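Local coordinates for putative branched-chain amino acid transport system substrate-binding protein (Rhodopseudomonas palustris, PDB 3TX6) that probably serves as the periplasmic solute-binding component of an ABC transporter, capturing lignin-derived aromatic acids, and here holds 3-(4-hydroxyphenyl)pyruvic acid, at residues Leu23-Pro26 and Glu27-Leu31; Met74-Val78 and Thr79-Val83; Thr260-Pro263 and Gly264-Asn268; His286-Asp289 and Ala290-Leu294; Tyr341-Asp344 and Asp345-Ile349. All coordinates share one frame; numbering follows the deposited sequence. Where two conformers were deposited one is given.

Contact 1: residues Leu23-Pro26 and Glu27-Leu31; sequences LGIP and ERNAL
Arg28 N bonds back to Gly24 O at 2.9 Å, and the next two amides, Asn29 N and Ala30 N, reach Ile25 O and Pro26 O in the same i to i+4 way along helix 21-29. The helix is kinked at Pro26, whose ring nitrogen has no hydrogen to give to the turn before. The last of the three bonds is the most bent, with an N-H...O angle of 139° at Ala30.

Glu27 runs alongside the preceding turn. Its CG stands anti to the carbonyl carbon (chi1 -71°) and the chain runs on extended, which lays CD 3.3 Å from Leu23 O. The carboxylate itself is turned to another partner: Glu27 OE1 is hydrogen-bonded to Ser77 OG. On another side of the helix, Ile25 and Asn29 lie side by side and point the same way. The branch methyl Ile25 CG2 touches the amide nitrogen Asn29 ND2 at 3.6 Å. That nitrogen has a weak hydrogen bond to Tyr271 OH. The methyl of Ala30 rests 3.3 Å from Pro26 O. Leu23 and Glu27 both pack on Phe283 of helix 282-304, and Leu23 also touches the bound aromatic acid.

With Glu27 OE1 and OE2 lying 3.6 and 3.7 Å from Leu23 O, the buried carboxylate is probably disfavoured electrostatically. The Ser77 bond may offset part of that. It anchors one carboxylate oxygen and ties this helix to the loop that carries pocket residues.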
# COMPACT_ATOMS: atom_id res chain seq x y z
N LEU A 23 -7.14 7.44 0.98
CA LEU A 23 -6.52 6.12 1.19
C LEU A 23 -7.17 5.42 2.38
O LEU A 23 -7.48 4.22 2.30
CB LEU A 23 -5.01 6.25 1.42
CG LEU A 23 -4.17 6.46 0.16
CD1 LEU A 23 -4.49 7.81 -0.54
CD2 LEU A 23 -2.68 6.35 0.47
N GLY A 24 -7.37 6.15 3.48
CA GLY A 24 -7.95 5.51 4.65
C GLY A 24 -9.44 5.20 4.62
O GLY A 24 -9.88 4.23 5.24
N ILE A 25 -10.23 6.08 3.99
CA ILE A 25 -11.66 5.83 3.90
C ILE A 25 -11.98 4.44 3.32
O ILE A 25 -12.76 3.68 3.92
CB ILE A 25 -12.41 6.97 3.17
CG1 ILE A 25 -12.50 8.19 4.10
CG2 ILE A 25 -13.82 6.54 2.74
CD1 ILE A 25 -12.91 9.50 3.43
N PRO A 26 -11.36 4.07 2.19
CA PRO A 26 -11.64 2.73 1.71
C PRO A 26 -11.13 1.59 2.58
O PRO A 26 -11.72 0.50 2.63
CB PRO A 26 -10.92 2.69 0.33
CG PRO A 26 -10.86 4.13 -0.08
CD PRO A 26 -10.62 4.86 1.19
N GLU A 27 -10.02 1.85 3.27
CA GLU A 27 -9.50 0.88 4.23
C GLU A 27 -10.48 0.60 5.35
O GLU A 27 -10.69 -0.57 5.74
CB GLU A 27 -8.14 1.36 4.75
CG GLU A 27 -7.10 1.23 3.66
CD GLU A 27 -5.76 1.90 3.84
OE1 GLU A 27 -5.52 2.63 4.80
OE2 GLU A 27 -4.93 1.68 2.91
N ARG A 28 -11.07 1.67 5.90
CA ARG A 28 -12.07 1.53 6.94
C ARG A 28 -13.34 0.87 6.38
O ARG A 28 -13.89 -0.03 6.99
CB ARG A 28 -12.41 2.90 7.52
CG ARG A 28 -13.62 2.90 8.44
CD ARG A 28 -13.63 4.15 9.34
NE ARG A 28 -14.78 4.16 10.23
CZ ARG A 28 -15.99 4.57 9.87
NH1 ARG A 28 -17.00 4.53 10.74
NH2 ARG A 28 -16.19 5.01 8.63
N ASN A 29 -13.77 1.30 5.20
CA ASN A 29 -14.99 0.75 4.62
C ASN A 29 -14.86 -0.75 4.29
O ASN A 29 -15.82 -1.49 4.35
CB ASN A 29 -15.43 1.52 3.39
CG ASN A 29 -16.00 2.89 3.69
OD1 ASN A 29 -16.35 3.19 4.81
ND2 ASN A 29 -16.10 3.71 2.65
N ALA A 30 -13.65 -1.20 3.94
CA ALA A 30 -13.48 -2.57 3.55
C ALA A 30 -13.74 -3.51 4.76
O ALA A 30 -13.99 -4.71 4.56
CB ALA A 30 -12.06 -2.80 3.02
N LEU A 31 -13.65 -2.97 5.98
CA LEU A 31 -13.86 -3.76 7.16
C LEU A 31 -15.29 -4.33 7.25
O LEU A 31 -15.55 -5.31 7.99
CB LEU A 31 -13.57 -2.94 8.41
CG LEU A 31 -12.14 -2.36 8.52
CD1 LEU A 31 -12.04 -1.43 9.71
CD2 LEU A 31 -11.12 -3.48 8.57

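Contact 2: residues Met74-Val78 and Thr79-Val83; sequences MGSSV and TPPTV. With ENO (3-(4-hydroxy-phenyl)pyruvic acid), chain D.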
# COMPACT_ATOMS: atom_id res chain seq x y z
N MSE A 74 -3.13 -2.90 13.19
CA MSE A 74 -3.01 -2.65 11.77
C MSE A 74 -2.95 -1.16 11.52
O MSE A 74 -3.52 -0.35 12.24
CB MSE A 74 -4.24 -3.16 10.99
CG MSE A 74 -4.56 -4.61 11.30
SE MSE A 74 -6.11 -5.23 10.30
CE MSE A 74 -6.00 -3.96 8.85
N GLY A 75 -2.22 -0.78 10.48
CA GLY A 75 -2.22 0.59 10.00
C GLY A 75 -0.82 1.03 9.66
O GLY A 75 0.14 0.23 9.71
N SER A 76 -0.63 2.28 9.29
CA SER A 76 -1.66 3.26 9.00
C SER A 76 -1.76 3.33 7.46
O SER A 76 -1.40 2.39 6.79
CB SER A 76 -1.27 4.62 9.66
OG SER A 76 -2.19 5.67 9.35
N SER A 77 -2.25 4.45 6.92
CA SER A 77 -2.55 4.58 5.50
C SER A 77 -1.37 5.10 4.66
O SER A 77 -1.33 4.95 3.44
CB SER A 77 -3.75 5.52 5.29
OG SER A 77 -4.91 5.00 5.96
N VAL A 78 -0.47 5.82 5.32
CA VAL A 78 0.68 6.46 4.68
C VAL A 78 1.90 6.18 5.56
O VAL A 78 1.75 5.73 6.71
CB VAL A 78 0.46 7.95 4.37
CG1 VAL A 78 -0.54 8.12 3.22
CG2 VAL A 78 0.03 8.72 5.63
N THR A 79 3.09 6.36 4.98
CA THR A 79 4.31 5.88 5.62
C THR A 79 4.63 6.50 6.98
O THR A 79 4.93 5.74 7.90
CB THR A 79 5.52 5.93 4.66
OG1 THR A 79 5.22 5.10 3.53
CG2 THR A 79 6.80 5.46 5.34
N PRO A 80 4.55 7.83 7.14
CA PRO A 80 4.99 8.38 8.44
C PRO A 80 4.22 7.82 9.67
O PRO A 80 4.84 7.39 10.63
CB PRO A 80 4.84 9.91 8.24
CG PRO A 80 5.09 10.06 6.76
CD PRO A 80 4.32 8.90 6.17
N PRO A 81 2.89 7.79 9.62
CA PRO A 81 2.21 7.20 10.79
C PRO A 81 2.43 5.66 10.91
O PRO A 81 2.29 5.08 12.00
CB PRO A 81 0.74 7.53 10.54
CG PRO A 81 0.64 7.74 9.08
CD PRO A 81 1.95 8.37 8.68
N THR A 82 2.71 4.98 9.79
CA THR A 82 2.92 3.53 9.78
C THR A 82 4.24 3.20 10.50
O THR A 82 4.32 2.21 11.28
CB THR A 82 2.92 2.97 8.35
OG1 THR A 82 1.65 3.23 7.77
CG2 THR A 82 3.16 1.45 8.29
N VAL A 83 5.26 4.03 10.29
CA VAL A 83 6.50 3.91 11.06
C VAL A 83 6.21 4.01 12.56
O VAL A 83 6.69 3.19 13.36
CB VAL A 83 7.56 4.90 10.58
CG1 VAL A 83 8.74 4.97 11.57
CG2 VAL A 83 8.06 4.53 9.15
O4 ENO D . 2.80 4.89 1.88
C9 ENO D . 0.05 3.40 0.50
C8 ENO D . -0.28 2.13 0.09
C7 ENO D . 0.28 1.57 -1.07
C6 ENO D . 1.25 2.29 -1.74
C5 ENO D . 1.58 3.59 -1.35
C4 ENO D . 0.99 4.16 -0.21
O3 ENO D . -0.07 0.28 -1.42
C3 ENO D . 1.29 5.58 0.18
C2 ENO D . 2.31 5.83 1.23
C1 ENO D . 2.62 7.22 1.54
O2 ENO D . 3.44 7.44 2.45
O1 ENO D . 2.07 8.17 0.89
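Thr82 OG1 is the polar hub between the end of strand 72-75 and the start of helix 79-92. Chi1 of -61° sets it beside its backbone N, where it donates to Val78 O at 2.7 Å. It accepts from Ser76 N at 2.9 Å. The hydroxyl lies above the carbonyl plane of Val78, 46° out of it. The Thr82 amide adds a weak bond to Val78 O at 3.3 Å, so the hydroxyl, helped weakly by its own amide, holds the carbonyl of the N-cap residue Val78.

The apolar part is Pro81 against Val78 and Ser76. Val78 CG2 meets Pro81 CD at 3.6 Å, the two side chains crossing obliquely. Ser76 CB touches Pro81 CB at 3.6 Å, while Ser76 OG is bonded to Asp50. A cis peptide precedes Ser76.

Ligand contacts come from the helix start, Val78 and Thr79. Thr79 N donates to ENO O2 at 2.8 Å with a nearly straight angle of 170°. Thr79 OG1 is 2.9 Å from ENO O4, but its one proton can also go to Pro101 O, so that bond is not settled. Val78 CG1 packs near ENO O1.

This is the strand-to-helix turn of the beta-alpha-beta unit 72-75, 79-92, 96-98. Strand 8-14 runs parallel beside strand 72-75.

Contact 3: residues Thr260-Pro263 and Gly264-Asn268; sequences TKKP and GLELN
Four successive backbone bonds run through this contact at the start of helix 261-275. Gly264 N, Leu265 N, Glu266 N and Leu267 N donate to Thr260 O, Lys261 O, Lys262 O and Pro263 O in turn. The Lys261 link is short, with Leu265 N 2.8 Å from Lys261 O. Pro263 fits in the first turn, where its missing N-H costs little.

Two pairs of side chains run alongside each other. Lys261 CG touches Leu265 CD1 at 4.1 Å, and the lysine chain then extends to a salt bridge with Asp256. Lys262 CG lies 3.7 Å from Glu266 OE2, so aliphatic carbon meets a carboxylate oxygen. Glu266 CG also packs 3.3 Å from Lys262 O, because chi1 of -69° keeps CG beside the backbone N.

The charged ends of Lys262 and Glu266 are not in contact: Lys262 NZ and Glu266 OE2 stay 5.4 Å apart, and any attraction is at longer range. Glu266 instead uses OE1 for a salt bridge to Lys292.

Through Lys292 the helix is joined to helix 282-304, which follows it in the chain. Leu267 packs on Ala285 and Phe288 of the same helix. Leu265 and Asn268 lean on Pro251 in a loop.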
# COMPACT_ATOMS: atom_id res chain seq x y z
N THR A 260 -4.85 -14.85 -6.68
CA THR A 260 -5.36 -13.52 -6.31
C THR A 260 -6.78 -13.24 -6.84
O THR A 260 -7.47 -12.34 -6.35
CB THR A 260 -4.40 -12.41 -6.84
OG1 THR A 260 -4.20 -12.55 -8.24
CG2 THR A 260 -3.05 -12.44 -6.11
N LYS A 261 -7.24 -14.01 -7.84
CA LYS A 261 -8.48 -13.66 -8.54
C LYS A 261 -9.72 -13.74 -7.66
O LYS A 261 -10.51 -12.76 -7.58
CB LYS A 261 -8.67 -14.49 -9.84
CG LYS A 261 -9.84 -14.06 -10.69
CD LYS A 261 -9.83 -14.73 -12.05
CE LYS A 261 -11.00 -14.30 -12.92
NZ LYS A 261 -10.97 -14.95 -14.26
N LYS A 262 -9.90 -14.87 -7.00
CA LYS A 262 -11.07 -15.10 -6.17
C LYS A 262 -11.18 -14.00 -5.08
O LYS A 262 -12.21 -13.36 -4.97
CB LYS A 262 -11.10 -16.56 -5.61
CG LYS A 262 -12.19 -16.85 -4.61
CD LYS A 262 -12.28 -18.30 -4.13
CE LYS A 262 -11.04 -18.72 -3.32
NZ LYS A 262 -11.16 -20.03 -2.58
N PRO A 263 -10.11 -13.78 -4.27
CA PRO A 263 -10.31 -12.78 -3.23
C PRO A 263 -10.51 -11.33 -3.79
O PRO A 263 -11.20 -10.49 -3.18
CB PRO A 263 -9.00 -12.86 -2.40
CG PRO A 263 -8.04 -13.62 -3.25
CD PRO A 263 -8.87 -14.55 -4.07
N GLY A 264 -9.91 -11.04 -4.93
CA GLY A 264 -10.15 -9.76 -5.60
C GLY A 264 -11.57 -9.59 -6.06
O GLY A 264 -12.20 -8.55 -5.82
N LEU A 265 -12.13 -10.63 -6.67
CA LEU A 265 -13.52 -10.58 -7.04
C LEU A 265 -14.42 -10.44 -5.83
O LEU A 265 -15.42 -9.70 -5.87
CB LEU A 265 -13.94 -11.84 -7.83
CG LEU A 265 -13.40 -11.98 -9.25
CD1 LEU A 265 -13.75 -13.40 -9.77
CD2 LEU A 265 -13.99 -10.93 -10.17
N GLU A 266 -14.09 -11.12 -4.73
CA GLU A 266 -14.91 -11.03 -3.53
C GLU A 266 -14.94 -9.61 -3.02
O GLU A 266 -16.01 -9.06 -2.78
CB GLU A 266 -14.43 -11.97 -2.39
CG GLU A 266 -14.62 -13.45 -2.66
CD GLU A 266 -13.97 -14.35 -1.64
OE1 GLU A 266 -13.26 -13.85 -0.75
OE2 GLU A 266 -14.14 -15.58 -1.76
N LEU A 267 -13.77 -9.01 -2.82
CA LEU A 267 -13.72 -7.65 -2.28
C LEU A 267 -14.40 -6.66 -3.22
O LEU A 267 -15.23 -5.86 -2.80
CB LEU A 267 -12.32 -7.18 -2.05
CG LEU A 267 -12.11 -5.68 -1.78
CD1 LEU A 267 -12.86 -5.21 -0.53
CD2 LEU A 267 -10.61 -5.45 -1.66
N ASN A 268 -14.02 -6.69 -4.48
CA ASN A 268 -14.57 -5.72 -5.41
C ASN A 268 -16.11 -5.85 -5.59
O ASN A 268 -16.81 -4.84 -5.63
CB ASN A 268 -13.85 -5.78 -6.76
CG ASN A 268 -12.43 -5.31 -6.68
OD1 ASN A 268 -12.01 -4.74 -5.68
ND2 ASN A 268 -11.69 -5.48 -7.77

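Contact 4: residues His286-Asp289 and Ala290-Leu294; sequences HSFD and AFKVL. With ENO (3-(4-hydroxy-phenyl)pyruvic acid), chain D.
The Phe291 ring meets Ser287 O with its edge: the oxygen lies near the ring plane, 3.3 Å from Phe291 CD1. The Phe288 ring has Asp289 OD1 at its edge, in plane. Lys292 CE approaches Phe288 CE2 obliquely at 3.6 Å. The His286 ring has the ligand phenol oxygen ENO O3 at its edge, near its plane, and His286 NE2 and ENO O3 share a short hydrogen bond of 2.6 Å in which either may be the donor.

Phe288 and Lys292 lie side by side and point the same way. Phe288 CG is anti to the backbone N (chi1 -178°), which stands the ring out from the helix, where the Lys292 chain comes up beside it. The lysine bends at chi2 (-63°), bringing CE to the ring while NZ goes on to Glu266.

As in periplasmic binding proteins generally, the ligand lies between two lobes, each built round a sheet flanked by helices. Helix 282-304 supplies His286 to the site, and Gln282 of the same helix also bonds the ligand. Further along, Phe291 packs on Ile10 and Ile12 of strand 8-14.

Ala290 N reaches His286 O at 3.0 Å and Val293 N reaches Asp289 O at 2.9 Å. Lys292 N donates to Phe288 O at 3.1 Å. Phe291 N has two weak bonds, to Ser287 O and to that same Phe288 O. The buried Asp289 carboxylate is satisfied by Ser329 OG at one oxygen and Gln330 N at the other. Ser287 OG bonds Glu27 O.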
# COMPACT_ATOMS: atom_id res chain seq x y z
N HIS A 286 -5.82 -3.57 0.97
CA HIS A 286 -4.84 -3.86 2.03
C HIS A 286 -5.50 -4.23 3.33
O HIS A 286 -5.03 -5.17 3.98
CB HIS A 286 -3.85 -2.72 2.23
CG HIS A 286 -3.03 -2.40 1.02
ND1 HIS A 286 -2.50 -3.34 0.18
CD2 HIS A 286 -2.64 -1.16 0.53
CE1 HIS A 286 -1.80 -2.70 -0.80
NE2 HIS A 286 -1.89 -1.39 -0.59
N SER A 287 -6.55 -3.52 3.76
CA SER A 287 -7.25 -3.95 4.97
C SER A 287 -7.98 -5.29 4.77
O SER A 287 -7.91 -6.17 5.62
CB SER A 287 -8.18 -2.87 5.56
OG SER A 287 -9.08 -2.53 4.63
N PHE A 288 -8.63 -5.47 3.63
CA PHE A 288 -9.26 -6.75 3.30
C PHE A 288 -8.25 -7.90 3.38
O PHE A 288 -8.51 -8.94 3.98
CB PHE A 288 -9.90 -6.66 1.92
CG PHE A 288 -10.62 -7.89 1.48
CD1 PHE A 288 -11.95 -8.07 1.82
CD2 PHE A 288 -10.01 -8.83 0.69
CE1 PHE A 288 -12.65 -9.16 1.39
CE2 PHE A 288 -10.73 -9.93 0.24
CZ PHE A 288 -12.04 -10.10 0.61
N ASP A 289 -7.09 -7.69 2.76
CA ASP A 289 -6.07 -8.74 2.70
C ASP A 289 -5.48 -9.02 4.09
O ASP A 289 -5.11 -10.14 4.39
CB ASP A 289 -4.97 -8.34 1.75
CG ASP A 289 -5.39 -8.40 0.30
OD1 ASP A 289 -6.51 -8.87 0.03
OD2 ASP A 289 -4.57 -8.02 -0.55
N ALA A 290 -5.35 -7.98 4.93
CA ALA A 290 -4.84 -8.19 6.27
C ALA A 290 -5.72 -9.23 7.01
O ALA A 290 -5.22 -10.09 7.77
CB ALA A 290 -4.74 -6.89 7.05
N PHE A 291 -7.03 -9.17 6.80
CA PHE A 291 -7.94 -10.16 7.38
C PHE A 291 -7.82 -11.52 6.72
O PHE A 291 -8.01 -12.52 7.41
CB PHE A 291 -9.37 -9.64 7.41
CG PHE A 291 -9.62 -8.65 8.54
CD1 PHE A 291 -9.22 -7.31 8.41
CD2 PHE A 291 -10.24 -9.05 9.71
CE1 PHE A 291 -9.44 -6.42 9.44
CE2 PHE A 291 -10.47 -8.15 10.73
CZ PHE A 291 -10.09 -6.84 10.60
N LYS A 292 -7.56 -11.57 5.42
CA LYS A 292 -7.26 -12.86 4.78
C LYS A 292 -6.03 -13.47 5.44
O LYS A 292 -6.00 -14.68 5.69
CB LYS A 292 -7.05 -12.71 3.27
CG LYS A 292 -8.30 -12.37 2.47
CD LYS A 292 -9.34 -13.49 2.56
CE LYS A 292 -10.49 -13.31 1.59
NZ LYS A 292 -11.52 -14.41 1.58
N VAL A 293 -5.01 -12.66 5.78
CA VAL A 293 -3.84 -13.19 6.50
C VAL A 293 -4.25 -13.74 7.86
O VAL A 293 -3.83 -14.85 8.26
CB VAL A 293 -2.69 -12.14 6.59
CG1 VAL A 293 -1.60 -12.57 7.58
CG2 VAL A 293 -2.16 -11.82 5.21
N LEU A 294 -5.07 -12.97 8.60
CA LEU A 294 -5.60 -13.44 9.86
C LEU A 294 -6.41 -14.75 9.75
O LEU A 294 -6.30 -15.61 10.64
CB LEU A 294 -6.42 -12.38 10.57
CG LEU A 294 -5.64 -11.14 11.04
CD1 LEU A 294 -6.56 -10.23 11.88
CD2 LEU A 294 -4.38 -11.53 11.79
O4 ENO D . 2.80 4.89 1.88
C9 ENO D . 0.05 3.40 0.50
C8 ENO D . -0.28 2.13 0.09
C7 ENO D . 0.28 1.57 -1.07
C6 ENO D . 1.25 2.29 -1.74
C5 ENO D . 1.58 3.59 -1.35
C4 ENO D . 0.99 4.16 -0.21
O3 ENO D . -0.07 0.28 -1.42
C3 ENO D . 1.29 5.58 0.18
C2 ENO D . 2.31 5.83 1.23
C1 ENO D . 2.62 7.22 1.54
O2 ENO D . 3.44 7.44 2.45
O1 ENO D . 2.07 8.17 0.89

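Contact 5: residues Tyr341-Asp344 and Asp345-Ile349; sequences YGLD and DRSRI. With SO4 (sulfate ion), chain B.
Asp344 O is gripped twice by one residue: Ser347 OG donates to it at 2.7 Å and Ser347 N at 2.9 Å. The hydroxyl arrives almost in line with the carbonyl bond, while the amide comes from above the carbonyl plane. Ser347 OG sits between its backbone N and carbonyl carbon (chi1 71°), which lets both donors face the same oxygen. The pair closes the short 3-10 turn 345-347.

The Asp344 carboxylate binds Arg346 in a side-on salt bridge. Arg346 NE donates to Asp344 OD1 at 3.1 Å in an almost straight bond, on the syn lone pair and in the guanidinium plane. Arg346 NH1 meets Asp344 OD2 at 2.9 Å, and the carboxylate and guanidinium planes are 40° apart. Asp344 OD1 also takes Arg346 N at 3.0 Å, on the anti side but 35° out of the carboxylate plane, an Asx turn. These bonds fix the carboxylate's rotation at the surface.

Arg348 faces a sulfate, probably from the crystallisation liquor. Its NH1 reaches SO4 O2 at 3.1 Å and its NH2 bonds SO4 O4, both from the guanidinium edge. Asp345 CG lies over one face of the Arg348 guanidinium, offset toward its rim.

The turn lies in the loop between strand 331-333 and strand 349-354 of the seven-stranded sheet. Leu343, Ser347 and Arg348 pack on Ile121 of helix 119-130, and Leu343 also touches Tyr333.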
# COMPACT_ATOMS: atom_id res chain seq x y z
N TYR A 341 7.72 -8.47 3.76
CA TYR A 341 6.71 -8.20 2.72
C TYR A 341 6.17 -9.50 2.08
O TYR A 341 4.98 -9.65 1.87
CB TYR A 341 7.32 -7.34 1.65
CG TYR A 341 7.45 -5.89 2.02
CD1 TYR A 341 8.57 -5.38 2.66
CD2 TYR A 341 6.43 -5.01 1.71
CE1 TYR A 341 8.67 -4.00 2.96
CE2 TYR A 341 6.51 -3.66 1.97
CZ TYR A 341 7.63 -3.13 2.59
OH TYR A 341 7.69 -1.77 2.85
N GLY A 342 7.05 -10.42 1.71
CA GLY A 342 6.63 -11.76 1.36
C GLY A 342 6.04 -11.98 0.00
O GLY A 342 5.31 -12.94 -0.17
N LEU A 343 6.27 -11.03 -0.91
CA LEU A 343 5.57 -10.99 -2.18
C LEU A 343 6.49 -11.22 -3.37
O LEU A 343 7.72 -11.07 -3.28
CB LEU A 343 4.86 -9.63 -2.32
CG LEU A 343 3.64 -9.41 -1.40
CD1 LEU A 343 3.13 -7.96 -1.47
CD2 LEU A 343 2.54 -10.46 -1.72
N ASP A 344 5.85 -11.61 -4.48
CA ASP A 344 6.53 -11.87 -5.73
C ASP A 344 5.76 -11.25 -6.89
O ASP A 344 4.92 -10.37 -6.69
CB ASP A 344 6.83 -13.37 -5.86
CG ASP A 344 5.58 -14.27 -6.08
OD1 ASP A 344 4.50 -13.79 -6.42
OD2 ASP A 344 5.73 -15.51 -5.96
N ASP A 345 6.06 -11.68 -8.10
CA ASP A 345 5.42 -11.15 -9.31
C ASP A 345 3.90 -11.26 -9.36
O ASP A 345 3.26 -10.47 -10.08
CB ASP A 345 5.98 -11.85 -10.57
CG ASP A 345 7.36 -11.36 -10.93
OD1 ASP A 345 7.92 -10.52 -10.19
OD2 ASP A 345 7.89 -11.80 -11.98
N ARG A 346 3.32 -12.19 -8.63
CA ARG A 346 1.88 -12.31 -8.56
C ARG A 346 1.24 -11.08 -7.87
O ARG A 346 0.03 -10.95 -7.94
CB ARG A 346 1.46 -13.62 -7.87
CG ARG A 346 1.85 -14.91 -8.66
CD ARG A 346 1.65 -16.15 -7.82
NE ARG A 346 2.61 -16.23 -6.73
CZ ARG A 346 2.65 -17.20 -5.83
NH1 ARG A 346 3.57 -17.15 -4.88
NH2 ARG A 346 1.81 -18.24 -5.88
N SER A 347 2.05 -10.20 -7.25
CA SER A 347 1.54 -9.07 -6.49
C SER A 347 1.44 -7.79 -7.27
O SER A 347 1.08 -6.77 -6.70
CB SER A 347 2.37 -8.79 -5.25
OG SER A 347 3.67 -8.23 -5.55
N ARG A 348 1.72 -7.80 -8.56
CA ARG A 348 1.59 -6.58 -9.32
C ARG A 348 1.21 -6.75 -10.77
O ARG A 348 1.50 -7.74 -11.40
CB ARG A 348 2.85 -5.76 -9.25
CG ARG A 348 3.95 -6.13 -10.23
CD ARG A 348 4.61 -7.47 -10.00
NE ARG A 348 5.58 -7.71 -11.06
CZ ARG A 348 5.32 -8.08 -12.30
NH1 ARG A 348 4.09 -8.36 -12.72
NH2 ARG A 348 6.32 -8.27 -13.12
N ILE A 349 0.56 -5.72 -11.25
CA ILE A 349 0.25 -5.57 -12.66
C ILE A 349 0.61 -4.16 -13.02
O ILE A 349 0.87 -3.32 -12.14
CB ILE A 349 -1.23 -5.83 -12.98
CG1 ILE A 349 -2.17 -4.80 -12.27
CG2 ILE A 349 -1.61 -7.26 -12.61
CD1 ILE A 349 -3.62 -4.97 -12.66
S SO4 B . 4.64 -9.16 -16.26
O1 SO4 B . 5.74 -8.22 -16.59
O2 SO4 B . 3.45 -8.43 -15.76
O3 SO4 B . 4.27 -9.93 -17.47
O4 SO4 B . 5.12 -10.12 -15.23

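Contacts 2 and 4 both hold the bound 3-(4-hydroxy-phenyl)pyruvic acid, from opposite ends of the molecule: contact 2 takes its acid end and contact 4 its phenol oxygen. Their centres are 16 Å apart, yet Met74 SE touches Phe291 CE1 at 3.6 Å. Contact 1 bridges the two, with Glu27 OE1 2.7 Å from Ser77 OG and Glu27 O 2.8 Å from Ser287 OG. Contact 3, on the preceding helix, is centred 12 Å from contact 4, and Glu266 OE1 lies 3.0 Å from Lys292 NZ. Contact 5, centred 15 Å from contacts 3 and 4, meets contact 3 where Thr260 CG2 lies 3.9 Å from Arg346 O; it does not touch contacts 1, 2 or 4.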